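Local structure of TRNA threonylcarbamoyladenosine dehydratase (Escherichia coli, 4D79) at the interface of chains A and B. The protein catalyses the ATP-dependent dehydration of threonylcarbamoyladenosine at position 37 of tRNAs to its cyclic form, and takes part in sulfur transfer. Sequence-based numbering; all coordinates share one arbitrary frame. Chains: chain A/B, TRNA threonylcarbamoyladenosine dehydratase.

Contact 1: the interface of chains A and B. Residues chain A 20, 52, 253-254, 257; chain B 159, 241, 243.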
loop_
_atom_site.group_PDB
_atom_site.type_symbol
_atom_site.label_atom_id
_atom_site.label_comp_id
_atom_site.label_asym_id
_atom_site.label_seq_id
_atom_site.Cartn_x
_atom_site.Cartn_y
_atom_site.Cartn_z
ATOM N N TYR A 20 -8.834 14.866 6.198
ATOM C CA TYR A 20 -10.230 14.703 5.813
ATOM C C TYR A 20 -11.177 15.640 6.529
ATOM O O TYR A 20 -12.303 15.802 6.059
ATOM C CB TYR A 20 -10.707 13.276 6.085
ATOM C CG TYR A 20 -9.973 12.234 5.306
ATOM C CD1 TYR A 20 -10.278 11.980 3.972
ATOM C CD2 TYR A 20 -8.983 11.484 5.907
ATOM C CE1 TYR A 20 -9.590 10.984 3.260
ATOM C CE2 TYR A 20 -8.317 10.525 5.232
ATOM C CZ TYR A 20 -8.591 10.273 3.912
ATOM O OH TYR A 20 -7.867 9.261 3.296
ATOM N N THR A 52 -6.992 4.664 9.392
ATOM C CA THR A 52 -7.739 5.868 9.071
ATOM C C THR A 52 -8.875 6.125 10.063
ATOM O O THR A 52 -9.842 6.795 9.724
ATOM C CB THR A 52 -8.242 5.793 7.632
ATOM O OG1 THR A 52 -7.196 5.312 6.801
ATOM C CG2 THR A 52 -8.636 7.189 7.095
ATOM N N VAL A 253 -10.444 1.118 -0.256
ATOM C CA VAL A 253 -10.731 1.877 0.960
ATOM C C VAL A 253 -10.884 3.371 0.650
ATOM O O VAL A 253 -11.840 4.002 1.093
ATOM C CB VAL A 253 -9.642 1.613 2.015
ATOM C CG1 VAL A 253 -9.765 2.538 3.186
ATOM C CG2 VAL A 253 -9.707 0.179 2.484
ATOM N N SER A 254 -9.954 3.950 -0.112
ATOM C CA SER A 254 -10.074 5.366 -0.455
ATOM C C SER A 254 -11.380 5.654 -1.196
ATOM O O SER A 254 -12.008 6.706 -0.987
ATOM C CB SER A 254 -8.875 5.814 -1.282
ATOM O OG SER A 254 -7.742 6.020 -0.455
ATOM N N LEU A 257 -14.270 5.648 1.371
ATOM C CA LEU A 257 -14.278 6.833 2.214
ATOM C C LEU A 257 -14.762 8.041 1.438
ATOM O O LEU A 257 -15.509 8.870 1.967
ATOM C CB LEU A 257 -12.900 7.079 2.808
ATOM C CG LEU A 257 -12.329 5.995 3.716
ATOM C CD1 LEU A 257 -11.069 6.442 4.355
ATOM C CD2 LEU A 257 -13.295 5.573 4.766
ATOM N N ILE B 159 -5.340 12.430 -1.028
ATOM C CA ILE B 159 -6.292 11.370 -0.684
ATOM C C ILE B 159 -6.481 10.330 -1.774
ATOM O O ILE B 159 -7.090 9.286 -1.493
ATOM C CB ILE B 159 -7.672 11.948 -0.303
ATOM C CG1 ILE B 159 -8.396 12.536 -1.517
ATOM C CG2 ILE B 159 -7.520 12.990 0.786
ATOM C CD1 ILE B 159 -9.892 12.869 -1.245
ATOM N N ALA B 241 -2.654 9.964 4.726
ATOM C CA ALA B 241 -3.369 8.695 4.849
ATOM C C ALA B 241 -2.503 7.539 4.353
ATOM O O ALA B 241 -1.804 7.670 3.346
ATOM C CB ALA B 241 -4.685 8.728 4.080
ATOM N N MET B 243 -3.359 4.989 2.696
ATOM C CA MET B 243 -3.673 4.551 1.343
ATOM C C MET B 243 -2.829 5.276 0.311
ATOM O O MET B 243 -2.537 4.709 -0.748
ATOM C CB MET B 243 -5.167 4.768 1.040
ATOM C CG MET B 243 -6.102 3.935 1.899
ATOM S SD MET B 243 -6.388 4.613 3.545
ATOM C CE MET B 243 -7.379 6.053 3.114
HETATM O O HOH W 1 -8.317 8.448 0.749
#
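B:Met243, near the start of helix 242-266, plugs into a pocket of chain A lined by A:Val253 and A:Leu257 of the same helix of the partner, with A:Tyr20 and A:Thr52 around its end. CG of B:Met243 lies anti to the carbonyl carbon (chi1 -64°), and bends at chi2 and chi3 fold the thioether back into a compact hook. Its sulfur SD rests 4.0 Å from the methyl CG1 of A:Val253, and its terminal methyl CE lies 3.9 Å from CD1 of A:Leu257; both side chains cross the methionine at about a right angle. A:Thr52 meets the hook tip to tip, its hydroxyl OG1 3.4 Å from SD. The methyl CE also abuts the phenol oxygen of A:Tyr20, and CB packs against the hydroxyl of A:Ser254. Beside this core, ring carbon CE1 of A:Tyr20 meets the branch methyl CG2 of B:Ile159 at 3.8 Å, the two side chains crossing obliquely, while the phenol oxygen sits near the methyl of B:Ala241. At the polar rim the direct hydrogen bond from OG of A:Ser254 to the backbone O of B:Ile159 is weak, at 3.5 Å. Water 1 also bridges these two groups, tying the chains together beside the methionine; it lies 2.8 Å from OG of A:Ser254. The same water sits at the edge of the A:Tyr20 ring, in its plane, 2.7 Å from the phenol OH.

Contact 2: the interface of chains A and B. Residues chain A 161, 242, 246-247, 250; chain B 246-247, 250.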
loop_
_atom_site.group_PDB
_atom_site.type_symbol
_atom_site.label_atom_id
_atom_site.label_comp_id
_atom_site.label_asym_id
_atom_site.label_seq_id
_atom_site.Cartn_x
_atom_site.Cartn_y
_atom_site.Cartn_z
ATOM N N PRO A 161 1.316 -0.847 -10.155
ATOM C CA PRO A 161 0.269 -0.284 -9.300
ATOM C C PRO A 161 -0.376 0.989 -9.851
ATOM O O PRO A 161 -1.478 1.322 -9.407
ATOM C CB PRO A 161 0.982 -0.006 -7.970
ATOM C CG PRO A 161 2.348 -0.612 -8.071
ATOM C CD PRO A 161 2.653 -0.699 -9.560
ATOM N N THR A 242 3.020 -7.617 -3.559
ATOM C CA THR A 242 2.450 -6.726 -2.568
ATOM C C THR A 242 2.112 -5.373 -3.177
ATOM O O THR A 242 1.082 -4.767 -2.856
ATOM C CB THR A 242 3.460 -6.497 -1.432
ATOM O OG1 THR A 242 3.549 -7.641 -0.603
ATOM C CG2 THR A 242 3.074 -5.323 -0.553
ATOM N N ALA A 246 -1.772 -4.920 -2.586
ATOM C CA ALA A 246 -2.063 -3.979 -1.511
ATOM C C ALA A 246 -2.683 -2.709 -2.048
ATOM O O ALA A 246 -3.579 -2.131 -1.413
ATOM C CB ALA A 246 -0.818 -3.644 -0.713
ATOM N N THR A 247 -2.221 -2.255 -3.211
ATOM C CA THR A 247 -2.777 -1.023 -3.745
ATOM C C THR A 247 -4.240 -1.214 -4.153
ATOM O O THR A 247 -5.015 -0.252 -4.061
ATOM C CB THR A 247 -1.926 -0.493 -4.909
ATOM O OG1 THR A 247 -0.606 -0.170 -4.434
ATOM C CG2 THR A 247 -2.507 0.812 -5.449
ATOM N N PHE A 250 -5.973 -0.588 -0.966
ATOM C CA PHE A 250 -5.909 0.816 -0.592
ATOM C C PHE A 250 -6.828 1.669 -1.459
ATOM O O PHE A 250 -7.485 2.591 -0.958
ATOM C CB PHE A 250 -4.472 1.333 -0.700
ATOM C CG PHE A 250 -3.506 0.752 0.310
ATOM C CD1 PHE A 250 -3.938 0.205 1.521
ATOM C CD2 PHE A 250 -2.146 0.782 0.053
ATOM C CE1 PHE A 250 -3.031 -0.307 2.424
ATOM C CE2 PHE A 250 -1.240 0.267 0.952
ATOM C CZ PHE A 250 -1.680 -0.260 2.148
ATOM N N ALA B 246 1.564 4.865 1.616
ATOM C CA ALA B 246 2.053 3.524 1.301
ATOM C C ALA B 246 2.134 3.322 -0.202
ATOM O O ALA B 246 3.059 2.657 -0.697
ATOM C CB ALA B 246 1.153 2.449 1.906
ATOM N N THR B 247 1.157 3.848 -0.944
ATOM C CA THR B 247 1.216 3.655 -2.381
ATOM C C THR B 247 2.394 4.408 -2.999
ATOM O O THR B 247 2.938 3.930 -3.995
ATOM C CB THR B 247 -0.119 4.039 -3.018
ATOM O OG1 THR B 247 -1.131 3.189 -2.484
ATOM C CG2 THR B 247 -0.105 3.804 -4.520
ATOM N N PHE B 250 5.058 1.918 -2.535
ATOM C CA PHE B 250 4.887 0.765 -3.411
ATOM C C PHE B 250 5.205 1.111 -4.859
ATOM O O PHE B 250 5.840 0.308 -5.571
ATOM C CB PHE B 250 3.467 0.186 -3.316
ATOM C CG PHE B 250 3.137 -0.412 -1.997
ATOM C CD1 PHE B 250 4.125 -0.766 -1.099
ATOM C CD2 PHE B 250 1.807 -0.641 -1.649
ATOM C CE1 PHE B 250 3.813 -1.311 0.109
ATOM C CE2 PHE B 250 1.494 -1.204 -0.422
ATOM C CZ PHE B 250 2.464 -1.547 0.434
#
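A:Phe250 and B:Phe250, equivalent residues of the two 242-266 helices, meet at the two-fold axis of the homodimer, their CE2 atoms 3.4 Å apart. The two side chains touch through these atoms and cross at about a right angle. Each ring also presses on the alanine of the other helix: CE2 of B:Phe250 lies 3.4 Å from CB of A:Ala246, and the twin contact has the same length. A chi1 of -66° puts CG of B:Phe250 anti to the carbonyl carbon and swings the ring across to chain A. The carbonyl O of Ala246 in the same chain lies over one face of each ring, 3.3 Å above the plane and toward the rim. At the edge of the B:Phe250 ring, in its plane, lies the hydroxyl OG1 of A:Thr247, 3.7 Å from CD2. The methyls CG2 of A:Thr247 and B:Thr247 are spaced wider, at 3.9 Å. The loose side is formed by A:Thr242, whose CG2 stands at a similar distance from CZ of B:Phe250, and by A:Pro161, with CG 4.4 Å from the carbonyl O of B:Phe250 and little surface hidden. Pairing small alanines with large rings probably lets the helices come close, in a mainly apolar seam that helps join the subunits.

Contact 3: the interface of chains A and B. Residues chain A 159, 161, 243; chain B 20, 48, 250, 253-254.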
loop_
_atom_site.group_PDB
_atom_site.type_symbol
_atom_site.label_atom_id
_atom_site.label_comp_id
_atom_site.label_asym_id
_atom_site.label_seq_id
_atom_site.Cartn_x
_atom_site.Cartn_y
_atom_site.Cartn_z
ATOM N N ILE A 159 1.987 -6.211 -12.463
ATOM C CA ILE A 159 3.144 -5.612 -11.811
ATOM C C ILE A 159 3.058 -4.104 -11.647
ATOM O O ILE A 159 3.936 -3.547 -10.985
ATOM C CB ILE A 159 4.455 -5.968 -12.536
ATOM C CG1 ILE A 159 4.499 -5.330 -13.932
ATOM C CG2 ILE A 159 4.616 -7.497 -12.639
ATOM C CD1 ILE A 159 5.909 -5.365 -14.560
ATOM N N PRO A 161 1.316 -0.847 -10.155
ATOM C CA PRO A 161 0.269 -0.284 -9.300
ATOM C C PRO A 161 -0.376 0.989 -9.851
ATOM O O PRO A 161 -1.478 1.322 -9.407
ATOM C CB PRO A 161 0.982 -0.006 -7.970
ATOM C CG PRO A 161 2.348 -0.612 -8.071
ATOM C CD PRO A 161 2.653 -0.699 -9.560
ATOM N N MET A 243 3.038 -4.831 -3.979
ATOM C CA MET A 243 2.871 -3.454 -4.449
ATOM C C MET A 243 1.578 -3.283 -5.234
ATOM O O MET A 243 1.011 -2.185 -5.256
ATOM C CB MET A 243 4.045 -3.031 -5.314
ATOM C CG MET A 243 5.383 -2.991 -4.603
ATOM S SD MET A 243 6.209 -4.613 -4.441
ATOM C CE MET A 243 6.690 -4.990 -6.107
ATOM N N TYR B 20 7.402 -12.263 -11.934
ATOM C CA TYR B 20 8.536 -11.575 -12.550
ATOM C C TYR B 20 9.476 -12.502 -13.300
ATOM O O TYR B 20 10.293 -12.022 -14.092
ATOM C CB TYR B 20 9.335 -10.834 -11.482
ATOM C CG TYR B 20 8.564 -9.745 -10.757
ATOM C CD1 TYR B 20 8.417 -8.485 -11.310
ATOM C CD2 TYR B 20 8.041 -9.987 -9.488
ATOM C CE1 TYR B 20 7.740 -7.485 -10.620
ATOM C CE2 TYR B 20 7.381 -9.041 -8.809
ATOM C CZ TYR B 20 7.225 -7.782 -9.371
ATOM O OH TYR B 20 6.540 -6.848 -8.650
ATOM N N ALA B 48 7.532 -3.719 1.234
ATOM C CA ALA B 48 7.372 -4.261 -0.107
ATOM C C ALA B 48 8.657 -4.934 -0.614
ATOM O O ALA B 48 8.595 -5.971 -1.305
ATOM C CB ALA B 48 6.949 -3.143 -1.046
ATOM N N PHE B 250 5.058 1.918 -2.535
ATOM C CA PHE B 250 4.887 0.765 -3.411
ATOM C C PHE B 250 5.205 1.111 -4.859
ATOM O O PHE B 250 5.840 0.308 -5.571
ATOM C CB PHE B 250 3.467 0.186 -3.316
ATOM C CG PHE B 250 3.137 -0.412 -1.997
ATOM C CD1 PHE B 250 4.125 -0.766 -1.099
ATOM C CD2 PHE B 250 1.807 -0.641 -1.649
ATOM C CE1 PHE B 250 3.813 -1.311 0.109
ATOM C CE2 PHE B 250 1.494 -1.204 -0.422
ATOM C CZ PHE B 250 2.464 -1.547 0.434
ATOM N N VAL B 253 9.004 1.217 -5.210
ATOM C CA VAL B 253 9.611 -0.127 -5.293
ATOM C C VAL B 253 9.373 -0.751 -6.659
ATOM O O VAL B 253 10.312 -1.234 -7.309
ATOM C CB VAL B 253 9.095 -1.010 -4.150
ATOM C CG1 VAL B 253 9.461 -2.443 -4.294
ATOM C CG2 VAL B 253 9.650 -0.478 -2.832
ATOM N N SER B 254 8.137 -0.686 -7.152
ATOM C CA SER B 254 7.823 -1.262 -8.453
ATOM C C SER B 254 8.645 -0.614 -9.556
ATOM O O SER B 254 9.103 -1.301 -10.482
ATOM C CB SER B 254 6.346 -1.115 -8.774
ATOM O OG SER B 254 5.539 -2.033 -8.032
HETATM O O HOH W 2 5.989 -4.392 -9.558
#
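A:Met243 reaches into chain B, its bent chain running from B:Phe250 past B:Val253 and B:Ala48 to the phenol of B:Tyr20. CB packs 3.8 Å from CB of B:Phe250, and CG lies close to that residue's backbone carbonyl. Farther along, the sulfur SD sits 3.8 Å from the methyl of B:Ala48 on helix 42-51 and 3.9 Å from CG1 of B:Val253, whose side chain crosses it at about a right angle. The methyl CE ends beside the phenol oxygen of B:Tyr20. Next to the methionine, the ring carbon CD of A:Pro161 lies 3.8 Å from CB of B:Ser254, and CG2 of A:Ile159 meets CE1 of B:Tyr20 at 3.7 Å. Water 2 links polar groups of this first shell and helps position them. It joins the carbonyl O of A:Ile159, at 2.6 Å, to the phenol OH of B:Tyr20 and to OG of B:Ser254, and it lies at the edge of the tyrosine ring in its plane. B:Ser254 carries OG anti to its carbonyl carbon (chi1 -75°), which turns the hydroxyl back along helix 242-266; there it makes a weak hydrogen bond of 3.4 Å to the carbonyl O of B:Phe250. This network probably helps hold tyrosine and serine around the methionine. Together the inserted thioether and the water bridge join the start of one subunit's helix 242-266 to the middle of its partner's, helping to hold the homodimer together.

Contact 4: the interface of chains A and B. Residues chain A 44, 73-74, 77, 92; chain B 47, 51, 92.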
loop_
_atom_site.group_PDB
_atom_site.type_symbol
_atom_site.label_atom_id
_atom_site.label_comp_id
_atom_site.label_asym_id
_atom_site.label_seq_id
_atom_site.Cartn_x
_atom_site.Cartn_y
_atom_site.Cartn_z
ATOM N N TRP A 44 -4.557 -5.764 3.489
ATOM C CA TRP A 44 -4.129 -4.363 3.431
ATOM C C TRP A 44 -5.308 -3.402 3.537
ATOM O O TRP A 44 -5.178 -2.313 4.108
ATOM C CB TRP A 44 -3.366 -4.100 2.135
ATOM C CG TRP A 44 -2.240 -5.087 1.925
ATOM C CD1 TRP A 44 -2.321 -6.282 1.258
ATOM C CD2 TRP A 44 -0.915 -5.011 2.450
ATOM N NE1 TRP A 44 -1.096 -6.934 1.296
ATOM C CE2 TRP A 44 -0.220 -6.180 2.017
ATOM C CE3 TRP A 44 -0.223 -4.061 3.202
ATOM C CZ2 TRP A 44 1.098 -6.428 2.353
ATOM C CZ3 TRP A 44 1.133 -4.304 3.494
ATOM C CH2 TRP A 44 1.752 -5.473 3.091
ATOM N N GLN A 73 0.725 -10.586 1.712
ATOM C CA GLN A 73 -0.274 -10.449 2.760
ATOM C C GLN A 73 0.399 -9.940 4.021
ATOM O O GLN A 73 1.413 -10.489 4.452
ATOM C CB GLN A 73 -1.020 -11.788 3.012
ATOM C CG GLN A 73 -1.570 -12.343 1.704
ATOM C CD GLN A 73 -2.471 -13.573 1.841
ATOM O OE1 GLN A 73 -3.005 -13.861 2.884
ATOM N NE2 GLN A 73 -2.639 -14.274 0.753
ATOM N N ILE A 74 -0.175 -8.883 4.604
ATOM C CA ILE A 74 0.479 -8.156 5.673
ATOM C C ILE A 74 0.600 -8.981 6.939
ATOM O O ILE A 74 1.492 -8.715 7.769
ATOM C CB ILE A 74 -0.266 -6.833 5.991
ATOM C CG1 ILE A 74 0.652 -5.901 6.799
ATOM C CG2 ILE A 74 -1.615 -7.054 6.703
ATOM C CD1 ILE A 74 0.081 -4.445 6.953
ATOM N N LEU A 77 3.855 -13.515 8.577
ATOM C CA LEU A 77 5.099 -13.442 9.322
ATOM C C LEU A 77 5.359 -14.834 9.868
ATOM O O LEU A 77 4.412 -15.574 10.129
ATOM C CB LEU A 77 5.007 -12.484 10.520
ATOM C CG LEU A 77 4.644 -11.022 10.241
ATOM C CD1 LEU A 77 4.533 -10.258 11.553
ATOM C CD2 LEU A 77 5.608 -10.359 9.318
ATOM N N ARG A 92 -3.700 -7.427 15.208
ATOM C CA ARG A 92 -2.927 -6.294 14.722
ATOM C C ARG A 92 -3.735 -4.995 14.781
ATOM O O ARG A 92 -3.207 -3.941 15.161
ATOM C CB ARG A 92 -2.440 -6.595 13.303
ATOM C CG ARG A 92 -1.486 -5.592 12.764
ATOM C CD ARG A 92 -0.880 -6.014 11.421
ATOM N NE ARG A 92 -0.306 -4.830 10.815
ATOM C CZ ARG A 92 0.887 -4.331 11.135
ATOM N NH1 ARG A 92 1.642 -4.921 12.046
ATOM N NH2 ARG A 92 1.305 -3.229 10.544
ATOM N N GLU B 47 8.731 -2.729 3.618
ATOM C CA GLU B 47 7.835 -3.877 3.633
ATOM C C GLU B 47 7.755 -4.523 2.257
ATOM O O GLU B 47 7.898 -5.741 2.111
ATOM C CB GLU B 47 6.440 -3.442 4.105
ATOM C CG GLU B 47 5.389 -4.549 4.141
ATOM C CD GLU B 47 5.386 -5.322 5.440
ATOM O OE1 GLU B 47 6.228 -5.003 6.311
ATOM O OE2 GLU B 47 4.513 -6.221 5.601
ATOM N N ARG B 51 8.897 -8.339 1.012
ATOM C CA ARG B 51 7.886 -9.251 0.517
ATOM C C ARG B 51 8.051 -9.568 -0.959
ATOM O O ARG B 51 7.313 -10.401 -1.483
ATOM C CB ARG B 51 6.483 -8.697 0.778
ATOM C CG ARG B 51 6.133 -8.649 2.273
ATOM C CD ARG B 51 4.625 -8.571 2.520
ATOM N NE ARG B 51 4.388 -8.507 3.950
ATOM C CZ ARG B 51 4.415 -9.543 4.772
ATOM N NH1 ARG B 51 4.618 -10.762 4.319
ATOM N NH2 ARG B 51 4.228 -9.354 6.065
ATOM N N ARG B 92 10.797 -6.656 11.937
ATOM C CA ARG B 92 9.685 -7.107 11.123
ATOM C C ARG B 92 10.168 -7.788 9.848
ATOM O O ARG B 92 9.627 -8.833 9.453
ATOM C CB ARG B 92 8.788 -5.927 10.791
ATOM C CG ARG B 92 7.551 -6.339 10.064
ATOM C CD ARG B 92 6.582 -5.165 9.880
ATOM N NE ARG B 92 5.608 -5.533 8.880
ATOM C CZ ARG B 92 4.532 -6.270 9.130
ATOM N NH1 ARG B 92 4.270 -6.683 10.373
ATOM N NH2 ARG B 92 3.736 -6.606 8.129
HETATM O O HOH W 3 1.640 -8.175 10.540
#
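B:Arg92 of helix 85-96 meets the loop carrying A:Ile74 and A:Leu77 across the dimer of this HesA/MoeB/ThiF (MoeB/E1-like) enzyme. From CB its chain leaves anti to the backbone N (chi1 -174°) and runs extended through CG and CD, carrying the guanidinium toward chain A. NE donates to OE1 of B:Glu47 at 2.7 Å, and NH2 to OE2 of the same carboxylate, a side-on salt bridge within chain B that fixes the guanidinium's rotation. NH2, shared with B:Glu47, also donates across the interface to the carbonyl O of A:Ile74 at 3.1 Å, meeting a lone pair in the carbonyl plane (152° at H). NH1 reaches that same carbonyl through water 3, at 3.0 Å from the water, and lies 3.6 Å from NH1 of A:Arg92, the two side chains crossing at about a right angle. CD2 of A:Leu77 lies 3.9 Å above one face of the B:Arg92 guanidinium, toward its rim. In a second salt bridge within chain B, B:Arg51 sends NE to OE2 of B:Glu47 at 2.8 Å from the opposite face of the carboxylate plane. The carbonyl O of A:Gln73 sits over the centre of the B:Arg51 guanidinium, 3.1 Å above its plane. CG of B:Glu47 abuts the indole edge of A:Trp44 in the ring plane.

Contacts 1 and 3 show largely the same contact with the chains exchanged, and their centres lie about 20 Å apart. Contact 2 falls between them on the two-fold axis, about 13 Å from contact 1 and 7 Å from contact 3, with which it shares A:Pro161 and B:Phe250. Helix 242-266 of both chains runs through all three and forms the spine of the interface. Contact 4, about 19, 12 and 14 Å from contacts 1, 2 and 3, adds a charged patch from helices 42-51 and 85-96 and the loop residues A:Gln73, A:Ile74 and A:Leu77. Helix 42-51, shared with contact 3, probably couples spine and charged flank.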